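Local atomic coordinates of GH127 beta-L-arabinofuranoside (Geobacillus stearothermophilus, PDB entry 4QK0), a protein that probably hydrolyses beta-L-arabinofuranosidic linkages, acting as a beta-L-arabinofuranosidase of glycoside hydrolase family 127. Residues V310-F315 / D322-N327; M372-K377 / P629-C634; K390-H395 / V400-Q405. All blocks are in the same frame, centred on the assembly; numbering follows the deposited sequence.

Overall arrangement
Interaction 2 is a mostly buried contact between a turn of the catalytic region and the C-terminal domain, whereas interactions 1 and 3 each join two nearby parts of a catalytic-region loop, a different loop in each case, and lie against the second subunit. Interaction 1 is buried, without a direct hydrogen bond, and leans on Thr320; interaction 3 is partly buried and purely van der Waals; interaction 2 relies on water and a leucine at a tyrosine edge. Interactions 2 and 3 touch through Arg404, which forms a salt bridge to Asp373, NH1 to OD1 2.8 Å. Interactions 1 and 3 do not touch within a chain, but residues 394-395 of one subunit meet interaction 1 of the other.

Interaction 1 of 3, residues V310-F315 / D322-N327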
loop_
_atom_site.group_PDB
_atom_site.type_symbol
_atom_site.label_atom_id
_atom_site.label_comp_id
_atom_site.label_asym_id
_atom_site.label_seq_id
_atom_site.Cartn_x
_atom_site.Cartn_y
_atom_site.Cartn_z
ATOM N N VAL A 310 2.920 -16.246 -3.930
ATOM C CA VAL A 310 2.631 -16.177 -2.520
ATOM C C VAL A 310 3.466 -15.078 -1.904
ATOM O O VAL A 310 4.609 -14.825 -2.310
ATOM C CB VAL A 310 2.934 -17.495 -1.778
ATOM C CG1 VAL A 310 1.923 -18.568 -2.119
ATOM C CG2 VAL A 310 4.265 -18.018 -2.212
ATOM N N GLY A 311 2.893 -14.404 -0.910
ATOM C CA GLY A 311 3.539 -13.256 -0.286
ATOM C C GLY A 311 2.785 -12.003 -0.712
ATOM O O GLY A 311 2.869 -11.598 -1.853
ATOM N N SER A 312 2.043 -11.422 0.210
ATOM C CA SER A 312 1.147 -10.311 -0.099
ATOM C C SER A 312 1.636 -8.978 0.474
ATOM O O SER A 312 0.967 -8.001 0.317
ATOM C CB SER A 312 -0.249 -10.624 0.468
ATOM O OG SER A 312 -0.148 -10.790 1.877
ATOM N N SER A 313 2.748 -8.977 1.178
ATOM C CA SER A 313 3.282 -7.794 1.802
ATOM C C SER A 313 4.783 -7.649 1.541
ATOM O O SER A 313 5.553 -8.542 1.857
ATOM C CB SER A 313 3.025 -7.809 3.304
ATOM O OG SER A 313 3.777 -6.811 4.014
ATOM N N ALA A 314 5.189 -6.497 0.995
ATOM C CA ALA A 314 6.610 -6.191 0.785
ATOM C C ALA A 314 7.376 -6.153 2.058
ATOM O O ALA A 314 8.525 -6.539 2.083
ATOM C CB ALA A 314 6.795 -4.858 0.081
ATOM N N PHE A 315 6.759 -5.656 3.111
ATOM C CA PHE A 315 7.438 -5.558 4.375
ATOM C C PHE A 315 7.593 -7.002 4.901
ATOM O O PHE A 315 6.612 -7.662 5.254
ATOM C CB PHE A 315 6.626 -4.732 5.351
ATOM C CG PHE A 315 7.303 -4.495 6.646
ATOM C CD1 PHE A 315 8.368 -3.666 6.721
ATOM C CD2 PHE A 315 6.817 -5.101 7.819
ATOM C CE1 PHE A 315 8.984 -3.450 7.936
ATOM C CE2 PHE A 315 7.429 -4.892 9.022
ATOM C CZ PHE A 315 8.526 -4.060 9.078
ATOM N N ASP A 322 -5.493 -14.629 5.841
ATOM C CA ASP A 322 -6.467 -15.181 4.901
ATOM C C ASP A 322 -7.178 -14.163 4.022
ATOM O O ASP A 322 -7.743 -13.187 4.497
ATOM C CB ASP A 322 -7.513 -15.965 5.667
ATOM C CG ASP A 322 -6.915 -17.206 6.386
ATOM O OD1 ASP A 322 -5.674 -17.449 6.317
ATOM O OD2 ASP A 322 -7.704 -17.908 7.044
ATOM N N PHE A 323 -7.166 -14.451 2.730
ATOM C CA PHE A 323 -7.911 -13.745 1.738
ATOM C C PHE A 323 -7.393 -12.306 1.421
ATOM O O PHE A 323 -8.045 -11.614 0.654
ATOM C CB PHE A 323 -9.388 -13.695 2.095
ATOM C CG PHE A 323 -10.030 -15.035 2.318
ATOM C CD1 PHE A 323 -10.149 -15.957 1.286
ATOM C CD2 PHE A 323 -10.605 -15.335 3.548
ATOM C CE1 PHE A 323 -10.826 -17.150 1.482
ATOM C CE2 PHE A 323 -11.287 -16.542 3.754
ATOM C CZ PHE A 323 -11.370 -17.457 2.719
ATOM N N ASP A 324 -6.264 -11.889 2.006
ATOM C CA ASP A 324 -5.622 -10.591 1.741
ATOM C C ASP A 324 -4.651 -10.723 0.585
ATOM O O ASP A 324 -3.483 -11.053 0.747
ATOM C CB ASP A 324 -4.909 -10.059 2.999
ATOM C CG ASP A 324 -4.201 -8.703 2.763
ATOM O OD1 ASP A 324 -4.754 -7.867 2.062
ATOM O OD2 ASP A 324 -3.096 -8.478 3.277
ATOM N N LEU A 325 -5.166 -10.505 -0.595
ATOM C CA LEU A 325 -4.418 -10.773 -1.825
ATOM C C LEU A 325 -4.505 -9.625 -2.823
ATOM O O LEU A 325 -5.073 -9.762 -3.918
ATOM C CB LEU A 325 -5.003 -12.030 -2.462
ATOM C CG LEU A 325 -4.725 -13.283 -1.633
ATOM C CD1 LEU A 325 -5.603 -14.405 -2.124
ATOM C CD2 LEU A 325 -3.257 -13.702 -1.684
ATOM N N PRO A 326 -3.959 -8.475 -2.437
ATOM C CA PRO A 326 -4.021 -7.259 -3.255
ATOM C C PRO A 326 -3.135 -7.444 -4.468
ATOM O O PRO A 326 -2.062 -8.021 -4.364
ATOM C CB PRO A 326 -3.492 -6.180 -2.341
ATOM C CG PRO A 326 -2.543 -6.927 -1.422
ATOM C CD PRO A 326 -3.272 -8.241 -1.175
ATOM N N ASN A 327 -3.592 -6.946 -5.607
ATOM C CA ASN A 327 -2.913 -7.179 -6.868
ATOM C C ASN A 327 -1.770 -6.198 -7.183
ATOM O O ASN A 327 -0.797 -6.558 -7.875
ATOM C CB ASN A 327 -3.952 -7.190 -7.975
ATOM C CG ASN A 327 -4.913 -8.374 -7.841
ATOM O OD1 ASN A 327 -4.468 -9.505 -7.723
ATOM N ND2 ASN A 327 -6.231 -8.127 -7.842
#
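Ser312 is the pivot of this contact, and its CB presses on the backbone of Asp324, 3.3 Å from the Asp324 carbonyl O. This is the tight part: the serine points its CB at the facing loop, and the nearest backbones, Ser312 and Leu325, pass with CA atoms 5.8 Å apart. OG is turned back between its own N and carbonyl carbon (chi1 60°), which leaves it 3.5 Å from Asp324 O and 4.0 Å from Asp324 OD2. Asp324 extends its carboxylate opposite to its backbone N (chi1 179°), bringing OD2 alongside the hydroxyl. The two side chains share a partner instead of bonding directly: Thr320 OG1 hydrogen-bonds to both Ser312 OG and Asp324 OD2.

The segments are the two flanks of a bend around the short strand 318-319, in the catalytic region of the enzyme. On the first flank Ser312 and Ser313 both face Ser318, forming a classic beta bulge.

Packing is looser at Pro326. Its ring meets Ser312 through CD, 4.2 Å from Ser312 CB, and through CG, 4.1 Å from Ser312 O, with no polar interaction between them. This margin is partly exposed and partly covered by the dimer, since Arg394 of the second subunit packs on the proline, while its NH1 reaches both flanks of the bend, in a salt bridge with Asp324 OD2 and a hydrogen bond with Ser312 O. Further along, His395 of that chain stacks on the ring of Phe315.

Interaction 2 of 3, residues M372-K377 / P629-C634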
loop_
_atom_site.group_PDB
_atom_site.type_symbol
_atom_site.label_atom_id
_atom_site.label_comp_id
_atom_site.label_asym_id
_atom_site.label_seq_id
_atom_site.Cartn_x
_atom_site.Cartn_y
_atom_site.Cartn_z
HETATM N N MSE A 372 11.147 -14.102 -15.512
HETATM C CA MSE A 372 12.178 -13.859 -16.495
HETATM C C MSE A 372 11.575 -13.398 -17.784
HETATM O O MSE A 372 10.444 -13.729 -18.125
HETATM C CB MSE A 372 13.137 -15.061 -16.740
HETATM C CG MSE A 372 12.421 -16.312 -17.255
HETATM SE SE MSE A 372 13.710 -17.709 -17.885
HETATM C CE MSE A 372 15.345 -16.995 -17.090
ATOM N N ASP A 373 12.378 -12.606 -18.505
ATOM C CA ASP A 373 12.090 -12.277 -19.912
ATOM C C ASP A 373 12.218 -13.560 -20.702
ATOM O O ASP A 373 13.006 -14.469 -20.321
ATOM C CB ASP A 373 13.130 -11.254 -20.501
ATOM C CG ASP A 373 12.812 -9.754 -20.187
ATOM O OD1 ASP A 373 11.707 -9.382 -19.697
ATOM O OD2 ASP A 373 13.712 -8.909 -20.489
ATOM N N LEU A 374 11.522 -13.605 -21.821
ATOM C CA LEU A 374 11.482 -14.796 -22.616
ATOM C C LEU A 374 12.882 -15.251 -23.040
ATOM O O LEU A 374 13.089 -16.438 -23.181
ATOM C CB LEU A 374 10.613 -14.593 -23.815
ATOM C CG LEU A 374 9.131 -14.427 -23.497
ATOM C CD1 LEU A 374 8.433 -13.847 -24.712
ATOM C CD2 LEU A 374 8.466 -15.756 -23.084
ATOM N N ASP A 375 13.819 -14.309 -23.228
ATOM C CA ASP A 375 15.209 -14.614 -23.660
ATOM C C ASP A 375 16.173 -14.788 -22.512
ATOM O O ASP A 375 17.393 -14.878 -22.717
ATOM C CB ASP A 375 15.755 -13.534 -24.660
ATOM C CG ASP A 375 15.915 -12.136 -24.030
ATOM O OD1 ASP A 375 15.795 -11.968 -22.796
ATOM O OD2 ASP A 375 16.167 -11.162 -24.786
ATOM N N GLY A 376 15.652 -14.749 -21.287
ATOM C CA GLY A 376 16.466 -14.979 -20.121
ATOM C C GLY A 376 17.474 -13.930 -19.715
ATOM O O GLY A 376 18.310 -14.177 -18.819
ATOM N N LYS A 377 17.407 -12.727 -20.285
ATOM C CA LYS A 377 18.418 -11.722 -19.957
ATOM C C LYS A 377 18.106 -10.846 -18.771
ATOM O O LYS A 377 19.029 -10.290 -18.181
ATOM C CB LYS A 377 18.684 -10.821 -21.166
ATOM C CG LYS A 377 19.495 -11.504 -22.220
ATOM C CD LYS A 377 19.581 -10.665 -23.466
ATOM C CE LYS A 377 20.393 -11.441 -24.490
ATOM N NZ LYS A 377 20.212 -10.884 -25.855
ATOM N N PRO A 629 -0.625 -14.644 -22.203
ATOM C CA PRO A 629 -0.289 -15.360 -21.005
ATOM C C PRO A 629 0.446 -14.497 -20.025
ATOM O O PRO A 629 1.356 -13.753 -20.416
ATOM C CB PRO A 629 0.657 -16.480 -21.527
ATOM C CG PRO A 629 0.166 -16.768 -22.880
ATOM C CD PRO A 629 -0.201 -15.400 -23.410
ATOM N N TYR A 630 0.103 -14.640 -18.754
ATOM C CA TYR A 630 0.713 -13.856 -17.701
ATOM C C TYR A 630 2.206 -13.936 -17.730
ATOM O O TYR A 630 2.875 -12.899 -17.649
ATOM C CB TYR A 630 0.185 -14.269 -16.316
ATOM C CG TYR A 630 0.901 -13.568 -15.197
ATOM C CD1 TYR A 630 0.541 -12.296 -14.802
ATOM C CD2 TYR A 630 1.913 -14.201 -14.494
ATOM C CE1 TYR A 630 1.231 -11.662 -13.768
ATOM C CE2 TYR A 630 2.552 -13.574 -13.444
ATOM C CZ TYR A 630 2.226 -12.295 -13.106
ATOM O OH TYR A 630 2.896 -11.712 -12.081
ATOM N N TYR A 631 2.744 -15.153 -17.879
ATOM C CA TYR A 631 4.210 -15.325 -17.822
ATOM C C TYR A 631 4.911 -14.493 -18.856
ATOM O O TYR A 631 6.094 -14.097 -18.654
ATOM C CB TYR A 631 4.660 -16.828 -17.973
ATOM C CG TYR A 631 4.524 -17.382 -19.343
ATOM C CD1 TYR A 631 5.442 -17.031 -20.353
ATOM C CD2 TYR A 631 3.459 -18.180 -19.686
ATOM C CE1 TYR A 631 5.288 -17.503 -21.668
ATOM C CE2 TYR A 631 3.305 -18.661 -20.983
ATOM C CZ TYR A 631 4.256 -18.310 -21.986
ATOM O OH TYR A 631 4.105 -18.798 -23.285
ATOM N N ALA A 632 4.223 -14.244 -19.980
ATOM C CA ALA A 632 4.842 -13.509 -21.108
ATOM C C ALA A 632 4.691 -11.995 -21.095
ATOM O O ALA A 632 5.081 -11.333 -22.058
ATOM C CB ALA A 632 4.297 -14.026 -22.411
ATOM N N TRP A 633 4.138 -11.434 -20.028
ATOM C CA TRP A 633 3.958 -9.984 -19.956
ATOM C C TRP A 633 5.314 -9.317 -19.832
ATOM O O TRP A 633 6.315 -9.961 -19.496
ATOM C CB TRP A 633 2.967 -9.611 -18.797
ATOM C CG TRP A 633 3.596 -9.304 -17.469
ATOM C CD1 TRP A 633 3.990 -10.184 -16.535
ATOM C CD2 TRP A 633 3.886 -7.999 -16.946
ATOM N NE1 TRP A 633 4.571 -9.533 -15.497
ATOM C CE2 TRP A 633 4.495 -8.182 -15.707
ATOM C CE3 TRP A 633 3.716 -6.684 -17.445
ATOM C CZ2 TRP A 633 4.920 -7.116 -14.916
ATOM C CZ3 TRP A 633 4.143 -5.633 -16.681
ATOM C CH2 TRP A 633 4.723 -5.846 -15.408
ATOM N N CYS A 634 5.350 -8.030 -20.153
ATOM C CA CYS A 634 6.553 -7.182 -20.026
ATOM C C CYS A 634 7.715 -7.655 -20.894
ATOM O O CYS A 634 8.871 -7.439 -20.538
ATOM C CB CYS A 634 6.997 -7.094 -18.592
ATOM S SG CYS A 634 7.895 -5.614 -18.150
HETATM O O HOH W 1 8.563 -13.576 -19.725
HETATM O O HOH W 2 11.060 -6.692 -19.125
#
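A type I beta turn, Asp373 to Gly376, meets the 3-10 turn 630-632 that follows strand 620-629 of the C-terminal domain, and Leu374 touches Tyr631 where they come together. Leu374 CD2 lies in the plane of the tyrosine ring, at its edge, 3.9 Å from Tyr631 CE1, and the two side chains cross at about a right angle. The ring is put there by a chi1 of 73°, which sets CG between the backbone N and the carbonyl carbon. Tyr26 of helix 22-42 packs against both residues.

The polar part runs through water. Water 2 donates to Asp373 OD1 at 2.8 Å and to Cys634 O at 2.7 Å, supplying the protons between two acceptors that lie 3.5 Å apart (Asp373 OD1 to Cys634 O). Arg404 NH1 forms a salt bridge with the same OD1, which probably helps to balance the charge of the carboxylate. Water 1 lies within hydrogen-bonding distance of the carbonyl oxygens of Met372, present as selenomethionine, and Tyr631, though how its protons are shared is unsettled. Asn635 adds a direct link, taking a hydrogen bond from Leu374 N and giving one to Ala632 O.

On the first side the turn is closed by Gly376 N to Asp373 O, 2.8 Å, and Asp375 OD1 accepts from Lys377 N in an Asx turn. The whole is an interdomain contact, a beta turn of the catalytic region set against the 3-10 turn that lies between strands 620-629 and 641-647 of the C-terminal domain.

Interaction 3 of 3, residues K390-H395 / V400-Q405; sequences KACERH and VKPVRQ
Cys392 enters this contact with its CB, which points at the facing segment and lies 3.6 Å from Val400 O. The same atom comes within 4.4 Å of Pro402 CD, a looser apolar touch at the proline ring. One atom further out, SG is set opposite the carbonyl carbon (chi1 -60°) and runs alongside Val400. It is again 3.6 Å from Val400 O, and 4.0 Å from Val400 CG1. The valine presents that methyl because CG1 is placed opposite to the backbone N (chi1 177°). Val400 is buried, but the cysteine and the proline remain partly exposed. The thiol and the valine methyl meet by apolar packing, and no hydrogen bond joins the segments, whose backbones come closest at Cys392 and Val400, with CA atoms 6.1 Å apart.

Cys392 stands on a 3-10 helical turn that ends at Glu393. Its backbone bonds span three residues: Arg394 N to Ala391 O measures 2.9 Å, and Glu393 N to Lys390 O is longer, at 3.3 Å. The chain then leaves the turn and doubles back to 400-405, all within the long loop between strand 386-387 and helix 413-422.

Phe321 of the second subunit packs on Ala391 and makes a cation-pi contact with Lys390. At the far end of the other segment, Arg404 forms a salt bridge with Asp373, hydrogen-bonds through NH2 to Ser370 O and lies on the Trp633 ring in a cation-pi contact.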
loop_
_atom_site.group_PDB
_atom_site.type_symbol
_atom_site.label_atom_id
_atom_site.label_comp_id
_atom_site.label_asym_id
_atom_site.label_seq_id
_atom_site.Cartn_x
_atom_site.Cartn_y
_atom_site.Cartn_z
ATOM N N LYS A 390 3.272 4.579 -13.442
ATOM C CA LYS A 390 3.413 5.810 -12.677
ATOM C C LYS A 390 3.275 5.611 -11.196
ATOM O O LYS A 390 4.003 6.224 -10.399
ATOM C CB LYS A 390 2.349 6.808 -13.132
ATOM C CG LYS A 390 2.959 8.189 -13.176
ATOM C CD LYS A 390 1.955 9.330 -13.360
ATOM C CE LYS A 390 2.632 10.680 -13.222
ATOM N NZ LYS A 390 3.611 10.761 -12.089
ATOM N N ALA A 391 2.304 4.787 -10.798
ATOM C CA ALA A 391 2.071 4.490 -9.400
ATOM C C ALA A 391 3.167 3.741 -8.685
ATOM O O ALA A 391 3.203 3.745 -7.452
ATOM C CB ALA A 391 0.765 3.713 -9.248
ATOM N N CYS A 392 4.048 3.087 -9.434
ATOM C CA CYS A 392 5.241 2.449 -8.842
ATOM C C CYS A 392 6.178 3.401 -8.158
ATOM O O CYS A 392 7.119 2.980 -7.503
ATOM C CB CYS A 392 5.980 1.628 -9.901
ATOM S SG CYS A 392 4.895 0.326 -10.562
ATOM N N GLU A 393 5.890 4.687 -8.220
ATOM C CA GLU A 393 6.658 5.685 -7.454
ATOM C C GLU A 393 6.162 5.846 -6.063
ATOM O O GLU A 393 6.825 6.418 -5.220
ATOM C CB GLU A 393 6.585 7.050 -8.148
ATOM C CG GLU A 393 6.815 6.953 -9.671
ATOM C CD GLU A 393 7.922 7.832 -10.184
ATOM O OE1 GLU A 393 9.060 7.749 -9.641
ATOM O OE2 GLU A 393 7.637 8.580 -11.160
ATOM N N ARG A 394 4.965 5.380 -5.791
ATOM C CA ARG A 394 4.516 5.361 -4.391
ATOM C C ARG A 394 5.428 4.529 -3.526
ATOM O O ARG A 394 5.857 3.442 -3.916
ATOM C CB ARG A 394 3.093 4.795 -4.287
ATOM C CG ARG A 394 1.948 5.594 -4.900
ATOM C CD ARG A 394 0.601 4.826 -4.792
ATOM N NE ARG A 394 0.338 4.560 -3.384
ATOM C CZ ARG A 394 -0.225 5.415 -2.542
ATOM N NH1 ARG A 394 -0.711 6.566 -2.981
ATOM N NH2 ARG A 394 -0.351 5.112 -1.260
ATOM N N HIS A 395 5.680 4.995 -2.334
ATOM C CA HIS A 395 6.464 4.242 -1.376
ATOM C C HIS A 395 5.887 2.808 -1.154
ATOM O O HIS A 395 6.642 1.827 -1.070
ATOM C CB HIS A 395 6.448 4.988 -0.071
ATOM C CG HIS A 395 7.413 4.497 0.956
ATOM N ND1 HIS A 395 8.778 4.674 0.850
ATOM C CD2 HIS A 395 7.206 3.906 2.151
ATOM C CE1 HIS A 395 9.371 4.195 1.932
ATOM N NE2 HIS A 395 8.444 3.716 2.739
ATOM N N VAL A 400 7.605 -2.832 -6.501
ATOM C CA VAL A 400 7.127 -3.293 -7.793
ATOM C C VAL A 400 7.913 -2.600 -8.924
ATOM O O VAL A 400 7.772 -1.381 -9.135
ATOM C CB VAL A 400 5.644 -3.011 -7.959
ATOM C CG1 VAL A 400 5.190 -3.426 -9.346
ATOM C CG2 VAL A 400 4.836 -3.760 -6.909
ATOM N N LYS A 401 8.741 -3.356 -9.644
ATOM C CA LYS A 401 9.458 -2.812 -10.805
ATOM C C LYS A 401 8.631 -3.037 -12.034
ATOM O O LYS A 401 8.147 -4.115 -12.261
ATOM C CB LYS A 401 10.805 -3.472 -11.005
ATOM C CG LYS A 401 11.727 -3.376 -9.844
ATOM C CD LYS A 401 12.049 -1.948 -9.528
ATOM C CE LYS A 401 12.730 -1.846 -8.181
ATOM N NZ LYS A 401 13.344 -0.491 -8.087
ATOM N N PRO A 402 8.431 -1.985 -12.819
ATOM C CA PRO A 402 7.567 -2.118 -13.993
ATOM C C PRO A 402 8.212 -2.813 -15.174
ATOM O O PRO A 402 7.523 -3.200 -16.093
ATOM C CB PRO A 402 7.220 -0.655 -14.357
ATOM C CG PRO A 402 8.317 0.150 -13.773
ATOM C CD PRO A 402 8.764 -0.566 -12.523
ATOM N N VAL A 403 9.534 -2.940 -15.166
ATOM C CA VAL A 403 10.213 -3.766 -16.141
ATOM C C VAL A 403 11.263 -4.650 -15.486
ATOM O O VAL A 403 11.712 -4.364 -14.368
ATOM C CB VAL A 403 10.910 -2.906 -17.233
ATOM C CG1 VAL A 403 9.860 -2.081 -17.936
ATOM C CG2 VAL A 403 12.026 -2.016 -16.669
ATOM N N ARG A 404 11.645 -5.724 -16.178
ATOM C CA ARG A 404 12.572 -6.680 -15.618
ATOM C C ARG A 404 13.949 -6.078 -15.711
ATOM O O ARG A 404 14.144 -5.149 -16.461
ATOM C CB ARG A 404 12.478 -8.026 -16.366
ATOM C CG ARG A 404 11.117 -8.745 -16.258
ATOM C CD ARG A 404 11.188 -10.229 -16.683
ATOM N NE ARG A 404 9.884 -10.875 -16.609
ATOM C CZ ARG A 404 8.956 -10.780 -17.530
ATOM N NH1 ARG A 404 9.172 -10.102 -18.634
ATOM N NH2 ARG A 404 7.760 -11.292 -17.319
ATOM N N GLN A 405 14.888 -6.573 -14.928
ATOM C CA GLN A 405 16.221 -6.025 -14.941
ATOM C C GLN A 405 17.244 -7.085 -14.547
ATOM O O GLN A 405 16.893 -8.246 -14.279
ATOM C CB GLN A 405 16.288 -4.873 -13.950
ATOM C CG GLN A 405 15.888 -5.267 -12.550
ATOM C CD GLN A 405 15.823 -4.098 -11.565
ATOM O OE1 GLN A 405 15.063 -3.131 -11.745
ATOM N NE2 GLN A 405 16.588 -4.211 -10.481
#